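Local coordinates for dihydrophenazinedicarboxylate synthase (PDB 4HMW), which uses FMN and molecular oxygen to carry out several oxidations in the terminal steps of phenazine antibiotic biosynthesis, at residues E122-M136 with A168-L180. Sequence-based numbering, arbitrary orientation.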
ATOM      1  N   GLU B 122     -14.157  -6.330 -23.511  1.00 40.75           N
ATOM      2  CA  GLU B 122     -13.943  -7.768 -23.512  1.00 41.36           C
ATOM      3  C   GLU B 122     -12.794  -8.148 -24.435  1.00 40.21           C
ATOM      4  O   GLU B 122     -12.041  -9.058 -24.126  1.00 40.63           O
ATOM      5  CB  GLU B 122     -15.224  -8.529 -23.866  1.00 44.21           C
ATOM      6  CG  GLU B 122     -16.388  -8.366 -22.864  1.00 46.37           C
ATOM      7  CD  GLU B 122     -15.982  -8.594 -21.408  1.00 50.01           C
ATOM      8  OE1 GLU B 122     -14.941  -9.245 -21.166  1.00 50.46           O
ATOM      9  OE2 GLU B 122     -16.702  -8.112 -20.496  1.00 51.56           O
ATOM     10  N   SER B 123     -12.641  -7.452 -25.556  1.00 41.04           N
ATOM     11  CA  SER B 123     -11.527  -7.752 -26.471  1.00 40.65           C
ATOM     12  C   SER B 123     -10.184  -7.496 -25.794  1.00 39.19           C
ATOM     13  O   SER B 123      -9.227  -8.238 -25.997  1.00 38.64           O
ATOM     14  CB  SER B 123     -11.617  -6.916 -27.747  1.00 43.40           C
ATOM     15  OG  SER B 123     -11.311  -5.558 -27.461  1.00 44.91           O
ATOM     16  N   GLU B 124     -10.114  -6.450 -24.976  1.00 38.45           N
ATOM     17  CA  GLU B 124      -8.909  -6.188 -24.191  1.00 38.29           C
ATOM     18  C   GLU B 124      -8.679  -7.300 -23.164  1.00 34.38           C
ATOM     19  O   GLU B 124      -7.545  -7.731 -22.975  1.00 32.69           O
ATOM     20  CB  GLU B 124      -8.995  -4.826 -23.502  1.00 41.51           C
ATOM     21  CG  GLU B 124      -9.118  -3.646 -24.467  1.00 44.95           C
ATOM     22  CD  GLU B 124      -9.402  -2.325 -23.752  1.00 46.68           C
ATOM     23  OE1 GLU B 124     -10.529  -2.116 -23.287  1.00 45.64           O
ATOM     24  OE2 GLU B 124      -8.491  -1.484 -23.635  1.00 49.69           O
ATOM     25  N   ASN B 125      -9.741  -7.753 -22.499  1.00 32.02           N
ATOM     26  CA  ASN B 125      -9.599  -8.838 -21.523  1.00 30.98           C
ATOM     27  C   ASN B 125      -9.099 -10.112 -22.190  1.00 30.85           C
ATOM     28  O   ASN B 125      -8.277 -10.837 -21.625  1.00 29.66           O
ATOM     29  CB  ASN B 125     -10.920  -9.125 -20.820  1.00 30.38           C
ATOM     30  CG  ASN B 125     -11.387  -7.973 -19.975  1.00 30.70           C
ATOM     31  OD1 ASN B 125     -10.583  -7.146 -19.506  1.00 29.57           O
ATOM     32  ND2 ASN B 125     -12.687  -7.934 -19.717  1.00 31.12           N
ATOM     33  N   ASP B 126      -9.592 -10.388 -23.393  1.00 33.35           N
ATOM     34  CA  ASP B 126      -9.162 -11.589 -24.091  1.00 34.93           C
ATOM     35  C   ASP B 126      -7.663 -11.512 -24.379  1.00 35.06           C
ATOM     36  O   ASP B 126      -6.933 -12.494 -24.185  1.00 35.83           O
ATOM     37  CB  ASP B 126      -9.964 -11.791 -25.376  1.00 37.39           C
ATOM     38  CG  ASP B 126     -11.400 -12.238 -25.106  1.00 40.33           C
ATOM     39  OD1 ASP B 126     -11.657 -12.826 -24.034  1.00 39.45           O
ATOM     40  OD2 ASP B 126     -12.272 -12.019 -25.981  1.00 43.29           O
ATOM     41  N   LYS B 127      -7.189 -10.345 -24.799  1.00 34.73           N
ATOM     42  CA  LYS B 127      -5.777 -10.186 -25.127  1.00 34.47           C
ATOM     43  C   LYS B 127      -4.920 -10.410 -23.886  1.00 34.33           C
ATOM     44  O   LYS B 127      -3.875 -11.054 -23.940  1.00 34.83           O
ATOM     45  CB  LYS B 127      -5.530  -8.788 -25.686  1.00 34.55           C
ATOM     46  CG  LYS B 127      -4.515  -8.743 -26.784  1.00 35.50           C
ATOM     47  N   LEU B 128      -5.373  -9.872 -22.758  1.00 33.04           N
ATOM     48  CA  LEU B 128      -4.620  -9.989 -21.518  1.00 31.66           C
ATOM     49  C   LEU B 128      -4.524 -11.442 -21.094  1.00 30.38           C
ATOM     50  O   LEU B 128      -3.476 -11.898 -20.667  1.00 30.70           O
ATOM     51  CB  LEU B 128      -5.263  -9.161 -20.403  1.00 32.23           C
ATOM     52  CG  LEU B 128      -4.994  -7.668 -20.494  1.00 33.73           C
ATOM     53  CD1 LEU B 128      -6.000  -6.902 -19.679  1.00 33.56           C
ATOM     54  CD2 LEU B 128      -3.588  -7.358 -20.007  1.00 35.48           C
ATOM     55  N   TRP B 129      -5.616 -12.178 -21.226  1.00 29.72           N
ATOM     56  CA  TRP B 129      -5.604 -13.599 -20.900  1.00 30.06           C
ATOM     57  C   TRP B 129      -4.675 -14.358 -21.839  1.00 34.59           C
ATOM     58  O   TRP B 129      -3.939 -15.227 -21.386  1.00 33.07           O
ATOM     59  CB  TRP B 129      -7.023 -14.150 -20.970  1.00 29.78           C
ATOM     60  CG  TRP B 129      -7.183 -15.636 -20.732  1.00 27.42           C
ATOM     61  CD1 TRP B 129      -7.384 -16.610 -21.680  1.00 27.29           C
ATOM     62  CD2 TRP B 129      -7.232 -16.294 -19.468  1.00 25.97           C
ATOM     63  NE1 TRP B 129      -7.535 -17.832 -21.072  1.00 29.60           N
ATOM     64  CE2 TRP B 129      -7.459 -17.668 -19.717  1.00 27.89           C
ATOM     65  CE3 TRP B 129      -7.103 -15.857 -18.144  1.00 26.02           C
ATOM     66  CZ2 TRP B 129      -7.549 -18.607 -18.694  1.00 27.23           C
ATOM     67  CZ3 TRP B 129      -7.179 -16.787 -17.135  1.00 25.88           C
ATOM     68  CH2 TRP B 129      -7.410 -18.155 -17.413  1.00 26.08           C
ATOM     69  N   PHE B 130      -4.694 -14.030 -23.133  1.00 41.59           N
ATOM     70  CA  PHE B 130      -3.805 -14.694 -24.104  1.00 48.89           C
ATOM     71  C   PHE B 130      -2.327 -14.502 -23.792  1.00 49.93           C
ATOM     72  O   PHE B 130      -1.515 -15.381 -24.079  1.00 51.48           O
ATOM     73  CB  PHE B 130      -4.042 -14.200 -25.533  1.00 55.99           C
ATOM     74  CG  PHE B 130      -5.386 -14.540 -26.085  1.00 61.83           C
ATOM     75  CD1 PHE B 130      -6.135 -15.583 -25.562  1.00 64.15           C
ATOM     76  CD2 PHE B 130      -5.905 -13.802 -27.143  1.00 64.91           C
ATOM     77  CE1 PHE B 130      -7.384 -15.881 -26.083  1.00 66.32           C
ATOM     78  CE2 PHE B 130      -7.145 -14.092 -27.676  1.00 66.32           C
ATOM     79  CZ  PHE B 130      -7.890 -15.135 -27.149  1.00 67.07           C
ATOM     80  N   GLY B 131      -1.961 -13.358 -23.229  1.00 48.33           N
ATOM     81  CA  GLY B 131      -0.567 -13.103 -22.941  1.00 47.52           C
ATOM     82  C   GLY B 131      -0.022 -13.832 -21.725  1.00 46.50           C
ATOM     83  O   GLY B 131       1.140 -13.648 -21.349  1.00 47.81           O
ATOM     84  N   ARG B 132      -0.850 -14.654 -21.090  1.00 42.61           N
ATOM     85  CA  ARG B 132      -0.407 -15.387 -19.906  1.00 39.82           C
ATOM     86  C   ARG B 132      -0.065 -16.845 -20.238  1.00 36.66           C
ATOM     87  O   ARG B 132      -0.463 -17.383 -21.274  1.00 36.12           O
ATOM     88  CB  ARG B 132      -1.474 -15.315 -18.800  1.00 39.71           C
ATOM     89  CG  ARG B 132      -1.956 -13.894 -18.436  1.00 42.32           C
ATOM     90  CD  ARG B 132      -0.820 -12.976 -17.955  1.00 46.79           C
ATOM     91  NE  ARG B 132      -0.273 -13.398 -16.662  1.00 51.92           N
ATOM     92  CZ  ARG B 132      -0.700 -12.973 -15.467  1.00 54.08           C
ATOM     93  NH1 ARG B 132      -1.693 -12.089 -15.363  1.00 53.60           N
ATOM     94  NH2 ARG B 132      -0.120 -13.433 -14.361  1.00 55.23           N
ATOM     95  N   SER B 133       0.667 -17.485 -19.340  1.00 35.18           N
ATOM     96  CA  SER B 133       1.127 -18.845 -19.550  1.00 34.25           C
ATOM     97  C   SER B 133      -0.009 -19.823 -19.285  1.00 32.37           C
ATOM     98  O   SER B 133      -0.996 -19.476 -18.621  1.00 29.81           O
ATOM     99  CB  SER B 133       2.289 -19.146 -18.602  1.00 35.10           C
ATOM    100  OG  SER B 133       1.835 -19.205 -17.255  1.00 35.39           O
ATOM    101  N   VAL B 134       0.131 -21.048 -19.779  1.00 32.92           N
ATOM    102  CA  VAL B 134      -0.901 -22.049 -19.547  1.00 33.29           C
ATOM    103  C   VAL B 134      -0.982 -22.429 -18.065  1.00 32.09           C
ATOM    104  O   VAL B 134      -2.062 -22.625 -17.543  1.00 30.86           O
ATOM    105  CB  VAL B 134      -0.732 -23.321 -20.425  1.00 35.17           C
ATOM    106  CG1 VAL B 134      -1.786 -24.343 -20.069  1.00 36.59           C
ATOM    107  CG2 VAL B 134      -0.844 -22.991 -21.901  1.00 36.07           C
ATOM    108  N   PRO B 135       0.157 -22.510 -17.366  1.00 32.04           N
ATOM    109  CA  PRO B 135       0.027 -22.754 -15.915  1.00 30.84           C
ATOM    110  C   PRO B 135      -0.734 -21.666 -15.168  1.00 29.84           C
ATOM    111  O   PRO B 135      -1.456 -21.969 -14.208  1.00 28.06           O
ATOM    112  CB  PRO B 135       1.480 -22.797 -15.439  1.00 32.65           C
ATOM    113  CG  PRO B 135       2.246 -23.227 -16.624  1.00 33.36           C
ATOM    114  CD  PRO B 135       1.547 -22.644 -17.823  1.00 33.10           C
ATOM    115  N   MET B 136      -0.543 -20.411 -15.567  1.00 28.88           N
ATOM    116  CA  MET B 136      -1.330 -19.323 -15.000  1.00 28.25           C
ATOM    117  C   MET B 136      -2.812 -19.529 -15.339  1.00 27.46           C
ATOM    118  O   MET B 136      -3.676 -19.363 -14.468  1.00 27.13           O
ATOM    119  CB  MET B 136      -0.824 -17.956 -15.502  1.00 30.60           C
ATOM    120  CG  MET B 136      -1.652 -16.777 -15.002  1.00 35.27           C
ATOM    121  SD  MET B 136      -3.247 -16.530 -15.880  1.00 38.58           S
ATOM    122  CE  MET B 136      -3.764 -15.019 -15.075  1.00 38.42           C
ATOM    123  N   ALA B 168      -6.710 -25.274 -25.571  1.00 31.15           N
ATOM    124  CA  ALA B 168      -6.710 -23.859 -25.192  1.00 29.64           C
ATOM    125  C   ALA B 168      -7.779 -23.630 -24.134  1.00 26.14           C
ATOM    126  O   ALA B 168      -8.942 -24.008 -24.323  1.00 26.66           O
ATOM    127  CB  ALA B 168      -6.989 -22.977 -26.395  1.00 28.95           C
ATOM    128  N   LEU B 169      -7.401 -23.027 -23.019  1.00 24.25           N
ATOM    129  CA  LEU B 169      -8.358 -22.815 -21.916  1.00 23.55           C
ATOM    130  C   LEU B 169      -9.080 -21.495 -22.101  1.00 24.17           C
ATOM    131  O   LEU B 169      -8.444 -20.438 -22.301  1.00 24.71           O
ATOM    132  CB  LEU B 169      -7.672 -22.866 -20.544  1.00 26.10           C
ATOM    133  CG  LEU B 169      -6.949 -24.188 -20.265  1.00 27.16           C
ATOM    134  CD1 LEU B 169      -6.124 -24.131 -18.979  1.00 30.26           C
ATOM    135  CD2 LEU B 169      -7.942 -25.364 -20.255  1.00 26.19           C
ATOM    136  N   PRO B 170     -10.414 -21.532 -22.039  1.00 24.86           N
ATOM    137  CA  PRO B 170     -11.151 -20.288 -22.257  1.00 25.89           C
ATOM    138  C   PRO B 170     -10.951 -19.311 -21.101  1.00 26.36           C
ATOM    139  O   PRO B 170     -10.648 -19.703 -19.973  1.00 25.02           O
ATOM    140  CB  PRO B 170     -12.611 -20.764 -22.391  1.00 23.73           C
ATOM    141  CG  PRO B 170     -12.680 -22.016 -21.561  1.00 23.99           C
ATOM    142  CD  PRO B 170     -11.299 -22.658 -21.694  1.00 23.72           C
ATOM    143  N   ARG B 171     -11.088 -18.029 -21.390  1.00 25.55           N
ATOM    144  CA  ARG B 171     -10.991 -17.029 -20.351  1.00 24.96           C
ATOM    145  C   ARG B 171     -12.227 -17.102 -19.467  1.00 24.64           C
ATOM    146  O   ARG B 171     -13.316 -16.903 -19.951  1.00 26.41           O
ATOM    147  CB  ARG B 171     -10.881 -15.627 -20.952  1.00 23.49           C
ATOM    148  CG  ARG B 171     -10.820 -14.560 -19.863  1.00 26.14           C
ATOM    149  CD  ARG B 171     -10.611 -13.176 -20.409  1.00 28.08           C
ATOM    150  NE  ARG B 171     -11.690 -12.716 -21.296  1.00 28.07           N
ATOM    151  CZ  ARG B 171     -12.778 -12.074 -20.888  1.00 29.63           C
ATOM    152  NH1 ARG B 171     -12.994 -11.820 -19.600  1.00 30.29           N
ATOM    153  NH2 ARG B 171     -13.661 -11.675 -21.779  1.00 30.92           N
ATOM    154  N   PRO B 172     -12.066 -17.401 -18.168  1.00 26.32           N
ATOM    155  CA  PRO B 172     -13.238 -17.345 -17.282  1.00 26.69           C
ATOM    156  C   PRO B 172     -13.814 -15.939 -17.266  1.00 24.77           C
ATOM    157  O   PRO B 172     -13.037 -15.002 -17.247  1.00 22.92           O
ATOM    158  CB  PRO B 172     -12.653 -17.655 -15.895  1.00 27.57           C
ATOM    159  CG  PRO B 172     -11.331 -18.289 -16.134  1.00 27.58           C
ATOM    160  CD  PRO B 172     -10.834 -17.799 -17.461  1.00 26.55           C
ATOM    161  N   PRO B 173     -15.143 -15.786 -17.252  1.00 26.42           N
ATOM    162  CA  PRO B 173     -15.728 -14.440 -17.292  1.00 28.30           C
ATOM    163  C   PRO B 173     -15.257 -13.563 -16.130  1.00 28.15           C
ATOM    164  O   PRO B 173     -15.202 -12.345 -16.289  1.00 30.05           O
ATOM    165  CB  PRO B 173     -17.252 -14.698 -17.229  1.00 29.94           C
ATOM    166  CG  PRO B 173     -17.403 -16.214 -16.970  1.00 29.88           C
ATOM    167  CD  PRO B 173     -16.154 -16.854 -17.430  1.00 27.54           C
ATOM    168  N   ARG B 174     -14.880 -14.164 -15.005  1.00 25.88           N
ATOM    169  CA  ARG B 174     -14.404 -13.373 -13.861  1.00 25.85           C
ATOM    170  C   ARG B 174     -13.031 -12.798 -14.073  1.00 25.39           C
ATOM    171  O   ARG B 174     -12.652 -11.877 -13.348  1.00 24.30           O
ATOM    172  CB  ARG B 174     -14.426 -14.182 -12.563  1.00 23.81           C
ATOM    173  CG  ARG B 174     -13.424 -15.346 -12.494  1.00 23.54           C
ATOM    174  CD  ARG B 174     -13.665 -16.215 -11.259  1.00 24.73           C
ATOM    175  NE  ARG B 174     -12.805 -17.400 -11.245  1.00 26.04           N
ATOM    176  CZ  ARG B 174     -13.084 -18.533 -11.879  1.00 26.92           C
ATOM    177  NH1 ARG B 174     -14.187 -18.651 -12.602  1.00 26.87           N
ATOM    178  NH2 ARG B 174     -12.245 -19.550 -11.801  1.00 28.56           N
ATOM    179  N   PHE B 175     -12.263 -13.340 -15.013  1.00 24.05           N
ATOM    180  CA  PHE B 175     -10.934 -12.770 -15.251  1.00 24.17           C
ATOM    181  C   PHE B 175     -11.059 -11.544 -16.138  1.00 24.01           C
ATOM    182  O   PHE B 175     -11.391 -11.650 -17.327  1.00 25.35           O
ATOM    183  CB  PHE B 175      -9.984 -13.780 -15.903  1.00 25.99           C
ATOM    184  CG  PHE B 175      -8.587 -13.246 -16.088  1.00 28.91           C
ATOM    185  CD1 PHE B 175      -8.235 -12.595 -17.254  1.00 30.07           C
ATOM    186  CD2 PHE B 175      -7.637 -13.374 -15.079  1.00 32.58           C
ATOM    187  CE1 PHE B 175      -6.943 -12.068 -17.412  1.00 32.66           C
ATOM    188  CE2 PHE B 175      -6.343 -12.860 -15.235  1.00 32.82           C
ATOM    189  CZ  PHE B 175      -6.002 -12.215 -16.393  1.00 33.33           C
ATOM    190  N   VAL B 176     -10.786 -10.375 -15.557  1.00 23.89           N
ATOM    191  CA  VAL B 176     -11.009  -9.114 -16.242  1.00 23.59           C
ATOM    192  C   VAL B 176      -9.869  -8.133 -15.994  1.00 23.46           C
ATOM    193  O   VAL B 176      -9.108  -8.268 -15.030  1.00 23.14           O
ATOM    194  CB  VAL B 176     -12.325  -8.466 -15.775  1.00 26.43           C
ATOM    195  CG1 VAL B 176     -13.496  -9.395 -16.038  1.00 27.82           C
ATOM    196  CG2 VAL B 176     -12.291  -8.134 -14.299  1.00 26.19           C
ATOM    197  N   GLY B 177      -9.760  -7.142 -16.864  1.00 21.11           N
ATOM    198  CA  GLY B 177      -8.810  -6.063 -16.654  1.00 21.24           C
ATOM    199  C   GLY B 177      -9.523  -4.789 -16.246  1.00 20.88           C
ATOM    200  O   GLY B 177     -10.710  -4.592 -16.561  1.00 23.89           O
ATOM    201  N   TYR B 178      -8.790  -3.927 -15.540  1.00 20.02           N
ATOM    202  CA  TYR B 178      -9.261  -2.595 -15.142  1.00 20.60           C
ATOM    203  C   TYR B 178      -8.190  -1.585 -15.506  1.00 20.12           C
ATOM    204  O   TYR B 178      -7.019  -1.922 -15.536  1.00 20.64           O
ATOM    205  CB  TYR B 178      -9.469  -2.493 -13.608  1.00 21.79           C
ATOM    206  CG  TYR B 178     -10.625  -3.323 -13.108  1.00 21.96           C
ATOM    207  CD1 TYR B 178     -11.904  -2.821 -13.060  1.00 25.14           C
ATOM    208  CD2 TYR B 178     -10.416  -4.609 -12.677  1.00 25.10           C
ATOM    209  CE1 TYR B 178     -12.938  -3.600 -12.605  1.00 29.40           C
ATOM    210  CE2 TYR B 178     -11.424  -5.383 -12.239  1.00 28.56           C
ATOM    211  CZ  TYR B 178     -12.680  -4.889 -12.192  1.00 30.81           C
ATOM    212  OH  TYR B 178     -13.680  -5.720 -11.729  1.00 35.19           O
ATOM    213  N   ARG B 179      -8.601  -0.359 -15.786  1.00 20.65           N
ATOM    214  CA  ARG B 179      -7.684   0.767 -15.829  1.00 21.48           C
ATOM    215  C   ARG B 179      -7.926   1.676 -14.628  1.00 21.21           C
ATOM    216  O   ARG B 179      -9.021   2.184 -14.432  1.00 21.84           O
ATOM    217  CB  ARG B 179      -7.851   1.543 -17.140  1.00 22.90           C
ATOM    218  CG  ARG B 179      -6.778   2.675 -17.317  1.00 24.38           C
ATOM    219  CD  ARG B 179      -7.062   3.538 -18.533  1.00 27.21           C
ATOM    220  NE  ARG B 179      -7.096   2.749 -19.760  1.00 27.71           N
ATOM    221  CZ  ARG B 179      -8.192   2.308 -20.388  1.00 32.18           C
ATOM    222  NH1 ARG B 179      -8.037   1.590 -21.487  1.00 33.35           N
ATOM    223  NH2 ARG B 179      -9.427   2.587 -19.967  1.00 33.38           N
ATOM    224  N   LEU B 180      -6.887   1.881 -13.814  1.00 18.14           N
ATOM    225  CA  LEU B 180      -6.954   2.827 -12.744  1.00 18.76           C
ATOM    226  C   LEU B 180      -6.649   4.181 -13.330  1.00 18.00           C
ATOM    227  O   LEU B 180      -5.520   4.456 -13.677  1.00 17.93           O
ATOM    228  CB  LEU B 180      -5.989   2.441 -11.624  1.00 19.07           C
ATOM    229  CG  LEU B 180      -5.908   3.376 -10.411  1.00 20.78           C
ATOM    230  CD1 LEU B 180      -7.265   3.550  -9.771  1.00 23.61           C
ATOM    231  CD2 LEU B 180      -4.879   2.873  -9.391  1.00 22.66           C
TER
HETATM  232  O   HOH W   1     -15.720 -11.134 -18.640  1.00 34.70           O
HETATM  233  O   HOH W   2     -10.798   0.361 -22.517  1.00 37.65           O
HETATM  234  O   HOH W   3     -13.238  -5.639 -17.746  1.00 35.00           O
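Trp129 and Arg171 interlock where helix 122-130 packs on the proline-rich approach to strand 175-182 of the antiparallel FMN-binding sheet characteristic of the pyridoxamine 5'-phosphate oxidase family. A chi1 of 177° sets Trp129 CG opposite the backbone N and lays one face of the indole against Arg171 and Pro172: Arg171 CA sits over the five-membered ring, 3.6 Å from its centroid, and Pro172 CD lies over the six-membered ring on the same face, both as CH-pi contacts. At the rim, Trp129 NE1 donates in the ring plane to Leu169 O (3.0 Å). The CE3 edge of the six-membered ring points at the face of Phe175, a T-shaped pair with planes at 63°, while Met136 CE packs against Phe175 CE2 at 3.4 Å. This aromatic cluster lies next to Arg132, which by similarity binds substrate.

Arg171 runs extended past Trp129 and then bends at chi3 (62°), laying its guanidinium flat over Asn125 CB. In a salt-bridge network, Asp126 OD1 takes NE in the guanidinium plane at 2.7 Å and Glu122 OE1 takes NH2 at a tilt from it (2.8 Å); NH1 turns back to Phe175 O, fixing the group's rotation. Asn125 ND2 reaches Glu122 OE1 from the other face of the carboxylate plane than Arg171 NH2. With ND2 committed to Glu122 and to a water that also bonds Gly177 O, the Asn125 amide presents OD1 to Gly177 N, 2.8 Å away and above the carbonyl plane.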